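Local coordinates for LIM domain only protein 7 (Homo sapiens, PDB 2EAQ), which probably serves as a scaffold or adaptor, its PDZ domain being of the kind that commonly binds C-terminal peptides of partner proteins, at residues Gln1-Lys15 / Gln76-Gly89. Numbering follows the deposited sequence.
With NI (nickel (II) ion), chain B.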
loop_
_atom_site.group_PDB
_atom_site.type_symbol
_atom_site.label_atom_id
_atom_site.label_comp_id
_atom_site.label_asym_id
_atom_site.label_seq_id
_atom_site.Cartn_x
_atom_site.Cartn_y
_atom_site.Cartn_z
ATOM N N GLN A 1 9.307 18.415 6.244
ATOM C CA GLN A 1 8.548 18.612 4.971
ATOM C C GLN A 1 7.727 17.346 4.658
ATOM O O GLN A 1 6.841 17.375 3.795
ATOM C CB GLN A 1 9.535 18.920 3.848
ATOM C CG GLN A 1 9.051 19.910 2.799
ATOM C CD GLN A 1 10.192 20.402 1.908
ATOM O OE1 GLN A 1 10.995 19.605 1.412
ATOM N NE2 GLN A 1 10.265 21.717 1.696
ATOM N N PHE A 2 7.998 16.237 5.348
ATOM C CA PHE A 2 7.187 15.057 5.081
ATOM C C PHE A 2 6.153 14.917 6.180
ATOM O O PHE A 2 6.379 15.368 7.305
ATOM C CB PHE A 2 8.033 13.791 5.005
ATOM C CG PHE A 2 8.314 13.137 6.332
ATOM C CD1 PHE A 2 9.624 12.981 6.763
ATOM C CD2 PHE A 2 7.275 12.595 7.118
ATOM C CE1 PHE A 2 9.910 12.294 7.954
ATOM C CE2 PHE A 2 7.545 11.903 8.310
ATOM C CZ PHE A 2 8.854 11.753 8.729
ATOM N N SER A 3 5.014 14.320 5.834
ATOM C CA SER A 3 3.938 14.064 6.779
ATOM C C SER A 3 3.643 12.594 6.794
ATOM O O SER A 3 3.651 11.962 5.734
ATOM C CB SER A 3 2.676 14.777 6.358
ATOM O OG SER A 3 2.936 16.165 6.261
ATOM N N ASP A 4 3.448 12.040 7.971
ATOM C CA ASP A 4 3.077 10.657 8.149
ATOM C C ASP A 4 1.576 10.640 8.182
ATOM O O ASP A 4 0.966 11.555 8.757
ATOM C CB ASP A 4 3.591 10.064 9.462
ATOM C CG ASP A 4 5.048 9.729 9.396
ATOM O OD1 ASP A 4 5.504 9.472 8.278
ATOM O OD2 ASP A 4 5.735 9.726 10.434
ATOM N N MET A 5 0.966 9.632 7.561
ATOM C CA MET A 5 -0.496 9.534 7.565
ATOM C C MET A 5 -0.923 8.091 7.392
ATOM O O MET A 5 -0.099 7.223 7.046
ATOM C CB MET A 5 -1.094 10.395 6.499
ATOM C CG MET A 5 -0.613 10.017 5.108
ATOM S SD MET A 5 -0.879 11.099 3.592
ATOM C CE MET A 5 -0.930 12.120 4.027
ATOM N N ARG A 6 -2.191 7.820 7.680
ATOM C CA ARG A 6 -2.753 6.480 7.604
ATOM C C ARG A 6 -3.821 6.523 6.543
ATOM O O ARG A 6 -4.623 7.467 6.538
ATOM C CB ARG A 6 -3.336 6.084 8.977
ATOM C CG ARG A 6 -3.862 4.696 9.114
ATOM C CD ARG A 6 -3.908 4.408 10.628
ATOM N NE ARG A 6 -2.542 4.068 11.081
ATOM C CZ ARG A 6 -2.158 3.932 12.357
ATOM N NH1 ARG A 6 -3.026 4.125 13.358
ATOM N NH2 ARG A 6 -0.904 3.572 12.647
ATOM N N ILE A 7 -3.847 5.586 5.603
ATOM C CA ILE A 7 -4.846 5.606 4.538
ATOM C C ILE A 7 -5.590 4.284 4.525
ATOM O O ILE A 7 -4.965 3.227 4.438
ATOM C CB ILE A 7 -4.167 5.842 3.200
ATOM C CG1 ILE A 7 -3.405 7.175 3.225
ATOM C CG2 ILE A 7 -5.222 5.819 2.045
ATOM C CD1 ILE A 7 -2.706 7.525 1.851
ATOM N N SER A 8 -6.911 4.320 4.627
ATOM C CA SER A 8 -7.713 3.114 4.638
ATOM C C SER A 8 -8.287 2.853 3.262
ATOM O O SER A 8 -8.872 3.738 2.661
ATOM C CB SER A 8 -8.841 3.305 5.638
ATOM O OG SER A 8 -9.504 2.001 5.763
ATOM N N ILE A 9 -8.045 1.646 2.763
ATOM C CA ILE A 9 -8.490 1.218 1.407
ATOM C C ILE A 9 -9.279 -0.065 1.636
ATOM O O ILE A 9 -8.871 -0.911 2.427
ATOM C CB ILE A 9 -7.279 0.976 0.429
ATOM C CG1 ILE A 9 -6.297 2.141 0.590
ATOM C CG2 ILE A 9 -7.799 0.843 -0.995
ATOM C CD1 ILE A 9 -5.093 2.051 -0.338
ATOM N N ASN A 10 -10.417 -0.209 0.973
ATOM C CA ASN A 10 -11.299 -1.377 1.195
ATOM C C ASN A 10 -11.943 -1.840 -0.066
ATOM O O ASN A 10 -12.319 -1.001 -0.897
ATOM C CB ASN A 10 -12.427 -1.014 2.172
ATOM C CG ASN A 10 -11.900 -0.555 3.504
ATOM O OD1 ASN A 10 -11.604 -1.364 4.379
ATOM N ND2 ASN A 10 -11.739 0.744 3.661
ATOM N N GLN A 11 -12.059 -3.160 -0.256
ATOM C CA GLN A 11 -12.781 -3.690 -1.413
ATOM C C GLN A 11 -13.345 -5.040 -1.017
ATOM O O GLN A 11 -13.135 -5.480 0.110
ATOM C CB GLN A 11 -11.861 -3.747 -2.661
ATOM C CG GLN A 11 -10.702 -4.722 -2.511
ATOM C CD GLN A 11 -9.839 -4.815 -3.705
ATOM O OE1 GLN A 11 -9.248 -5.893 -3.928
ATOM N NE2 GLN A 11 -9.778 -3.814 -4.478
ATOM N N THR A 12 -14.107 -5.657 -1.904
ATOM C CA THR A 12 -14.734 -6.938 -1.536
ATOM C C THR A 12 -13.723 -7.989 -1.161
ATOM O O THR A 12 -12.706 -8.132 -1.844
ATOM C CB THR A 12 -15.497 -7.443 -2.719
ATOM O OG1 THR A 12 -16.403 -6.411 -3.114
ATOM C CG2 THR A 12 -16.375 -8.628 -2.314
ATOM N N PRO A 13 -13.960 -8.710 -0.083
ATOM C CA PRO A 13 -12.999 -9.762 0.302
ATOM C C PRO A 13 -12.907 -10.807 -0.811
ATOM O O PRO A 13 -13.936 -11.165 -1.429
ATOM C CB PRO A 13 -13.637 -10.393 1.557
ATOM C CG PRO A 13 -14.490 -9.234 2.159
ATOM C CD PRO A 13 -15.025 -8.513 0.919
ATOM N N GLY A 14 -11.664 -11.245 -1.057
ATOM C CA GLY A 14 -11.386 -12.240 -2.084
ATOM C C GLY A 14 -11.635 -11.808 -3.521
ATOM O O GLY A 14 -11.868 -12.683 -4.367
ATOM N N LYS A 15 -11.635 -10.505 -3.797
ATOM C CA LYS A 15 -11.845 -9.966 -5.147
ATOM C C LYS A 15 -10.752 -10.387 -6.041
ATOM O O LYS A 15 -9.593 -10.554 -5.598
ATOM C CB LYS A 15 -11.889 -8.419 -5.085
ATOM C CG LYS A 15 -12.687 -7.709 -6.195
ATOM C CD LYS A 15 -12.569 -6.166 -6.007
ATOM C CE LYS A 15 -13.412 -5.438 -7.065
ATOM N NZ LYS A 15 -13.395 -3.982 -6.774
ATOM N N GLN A 76 -5.375 -8.699 0.106
ATOM C CA GLN A 76 -6.261 -8.911 -1.042
ATOM C C GLN A 76 -7.331 -9.900 -0.646
ATOM O O GLN A 76 -8.477 -9.810 -1.089
ATOM C CB GLN A 76 -5.525 -9.497 -2.226
ATOM C CG GLN A 76 -6.395 -9.420 -3.425
ATOM C CD GLN A 76 -5.712 -8.593 -4.417
ATOM O OE1 GLN A 76 -5.033 -9.106 -5.285
ATOM N NE2 GLN A 76 -5.807 -7.295 -4.260
ATOM N N GLU A 77 -6.972 -10.882 0.159
ATOM C CA GLU A 77 -7.960 -11.837 0.613
ATOM C C GLU A 77 -9.002 -11.199 1.530
ATOM O O GLU A 77 -10.211 -11.433 1.365
ATOM C CB GLU A 77 -7.312 -13.010 1.371
ATOM C CG GLU A 77 -8.348 -14.110 1.494
ATOM C CD GLU A 77 -7.797 -15.538 1.678
ATOM O OE1 GLU A 77 -8.599 -16.408 2.106
ATOM O OE2 GLU A 77 -6.599 -15.770 1.394
ATOM N N THR A 78 -8.612 -10.331 2.464
ATOM C CA THR A 78 -9.584 -9.743 3.428
ATOM C C THR A 78 -10.304 -8.522 2.806
ATOM O O THR A 78 -11.421 -8.146 3.269
ATOM C CB THR A 78 -8.903 -9.238 4.715
ATOM O OG1 THR A 78 -8.038 -8.143 4.391
ATOM C CG2 THR A 78 -8.084 -10.327 5.376
ATOM N N GLY A 79 -9.661 -7.870 1.830
ATOM C CA GLY A 79 -10.233 -6.657 1.271
ATOM C C GLY A 79 -9.969 -5.406 2.076
ATOM O O GLY A 79 -10.533 -4.336 1.779
ATOM N N HIS A 80 -9.163 -5.500 3.119
ATOM C CA HIS A 80 -8.874 -4.333 3.958
ATOM C C HIS A 80 -7.398 -4.037 3.977
ATOM O O HIS A 80 -6.537 -4.920 4.215
ATOM C CB HIS A 80 -9.304 -4.551 5.430
ATOM C CG HIS A 80 -10.729 -4.939 5.615
ATOM N ND1 HIS A 80 -11.779 -4.103 5.289
ATOM C CD2 HIS A 80 -11.273 -6.078 6.077
ATOM C CE1 HIS A 80 -12.918 -4.731 5.520
ATOM N NE2 HIS A 80 -12.635 -5.935 5.993
ATOM N N LEU A 81 -7.080 -2.805 3.667
ATOM C CA LEU A 81 -5.705 -2.391 3.645
ATOM C C LEU A 81 -5.565 -1.038 4.339
ATOM O O LEU A 81 -5.956 -0.031 3.768
ATOM C CB LEU A 81 -5.319 -2.351 2.169
ATOM C CG LEU A 81 -3.888 -2.149 1.789
ATOM C CD1 LEU A 81 -2.980 -3.228 2.371
ATOM C CD2 LEU A 81 -3.878 -2.163 0.247
ATOM N N VAL A 82 -5.013 -1.021 5.548
ATOM C CA VAL A 82 -4.780 0.218 6.303
ATOM C C VAL A 82 -3.275 0.470 6.141
ATOM O O VAL A 82 -2.456 -0.264 6.732
ATOM C CB VAL A 82 -5.165 0.078 7.778
ATOM C CG1 VAL A 82 -4.843 1.355 8.581
ATOM C CG2 VAL A 82 -6.677 -0.103 7.899
ATOM N N MET A 83 -2.944 1.498 5.372
ATOM C CA MET A 83 -1.546 1.774 5.025
ATOM C C MET A 83 -0.943 2.908 5.763
ATOM O O MET A 83 -1.572 3.973 5.815
ATOM C CB MET A 83 -1.447 2.096 3.534
ATOM C CG MET A 83 -2.186 1.127 2.538
ATOM S SD MET A 83 -1.802 1.471 0.730
ATOM C CE MET A 83 -0.167 2.285 1.068
ATOM N N ASP A 84 0.206 2.722 6.361
ATOM C CA ASP A 84 0.886 3.868 6.976
ATOM C C ASP A 84 1.873 4.347 5.927
ATOM O O ASP A 84 2.671 3.526 5.433
ATOM C CB ASP A 84 1.617 3.450 8.243
ATOM C CG ASP A 84 0.692 3.215 9.380
ATOM O OD1 ASP A 84 -0.477 3.531 9.229
ATOM O OD2 ASP A 84 1.156 2.742 10.423
ATOM N N VAL A 85 1.761 5.581 5.478
ATOM C CA VAL A 85 2.631 6.142 4.482
ATOM C C VAL A 85 3.258 7.430 4.934
ATOM O O VAL A 85 2.827 8.077 5.897
ATOM C CB VAL A 85 1.885 6.378 3.102
ATOM C CG1 VAL A 85 1.124 5.118 2.673
ATOM C CG2 VAL A 85 0.960 7.547 3.168
ATOM N N ARG A 86 4.303 7.818 4.236
ATOM C CA ARG A 86 5.022 9.083 4.455
ATOM C C ARG A 86 4.938 9.792 3.116
ATOM O O ARG A 86 5.400 9.292 2.077
ATOM C CB ARG A 86 6.474 8.788 4.826
ATOM C CG ARG A 86 7.303 10.004 5.087
ATOM C CD ARG A 86 8.454 9.650 6.017
ATOM N NE ARG A 86 7.998 8.634 6.955
ATOM C CZ ARG A 86 8.382 8.509 8.217
ATOM N NH1 ARG A 86 9.251 9.358 8.737
ATOM N NH2 ARG A 86 7.907 7.505 8.954
ATOM N N ARG A 87 4.385 10.993 3.123
ATOM C CA ARG A 87 4.188 11.817 1.940
ATOM C C ARG A 87 5.119 12.996 2.009
ATOM O O ARG A 87 5.100 13.755 2.991
ATOM C CB ARG A 87 2.731 12.270 1.874
ATOM C CG ARG A 87 2.450 13.097 0.612
ATOM C CD ARG A 87 0.971 13.323 0.370
ATOM N NE ARG A 87 0.310 12.041 0.108
ATOM C CZ ARG A 87 -1.009 11.826 0.169
ATOM N NH1 ARG A 87 -1.850 12.829 0.510
ATOM N NH2 ARG A 87 -1.493 10.615 -0.109
ATOM N N TYR A 88 5.950 13.141 0.980
ATOM C CA TYR A 88 6.909 14.235 1.041
ATOM C C TYR A 88 6.346 15.467 0.364
ATOM O O TYR A 88 5.685 15.381 -0.667
ATOM C CB TYR A 88 8.236 13.758 0.416
ATOM C CG TYR A 88 8.890 12.591 1.175
ATOM C CD1 TYR A 88 9.870 12.807 2.162
ATOM C CD2 TYR A 88 8.486 11.257 0.928
ATOM C CE1 TYR A 88 10.433 11.713 2.868
ATOM C CE2 TYR A 88 9.022 10.191 1.619
ATOM C CZ TYR A 88 9.995 10.408 2.574
ATOM O OH TYR A 88 10.537 9.290 3.147
ATOM N N GLY A 89 6.575 16.634 0.961
ATOM C CA GLY A 89 6.049 17.852 0.371
ATOM C C GLY A 89 7.037 18.563 -0.549
ATOM O O GLY A 89 6.939 18.292 -1.778
HETATM NI NI NI B . -13.908 -7.609 6.621
HETATM O O HOH W 1 3.480 15.880 3.263
HETATM O O HOH W 2 -9.934 -7.956 -2.017
HETATM O O HOH W 3 -12.815 -8.818 5.331
HETATM O O HOH W 4 -12.716 -8.181 8.201
#
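Arg6 swings its CG away from its own backbone N (chi1 -175°) and bends at chi3, while Asp84 keeps CG beside the backbone N, and the two side chains run alongside each other in the same direction. The guanidinium grips the carboxylate side-on, NE donating to Asp84 OD1 at 2.8 Å and NH2 to OD2 at 3.1 Å. Both bonds are nearly straight, the groups lie 18° from coplanar, and OD1 offers its syn lone pair. An asparagine in place of Asp84 would probably leave the Arg6 guanidinium without its charge partner and one of its NH groups without an acceptor. Further along the same face, Asp4 OD1 sits 2.9 Å from Arg86 NE but well above the guanidinium plane, a purely electrostatic salt bridge.

These pairs decorate strands 2-10 and 80-88, the first and last strands of the PDZ fold, whose antiparallel pairing brings the two chain ends together; strand 51-55 flanks 80-88 on its other side. On the opposite face Ile9 CD1 meets Met83 SD at 3.5 Å, and Ile9, Leu81 and Met83 face the core. Nearer the termini Met5 SD lies 3.5 Å above the centre of the Arg87 guanidinium, whose NE makes a salt bridge with Asp50.

At the far end, His80 ND1 donates to Asn10 OD1 (2.9 Å, 176°) in the plane of both ring and amide carbonyl. This probably steadies the imidazole, whose NE2 binds a nickel ion at 2.2 Å; water 3, another nickel ligand, donates to Thr78 O.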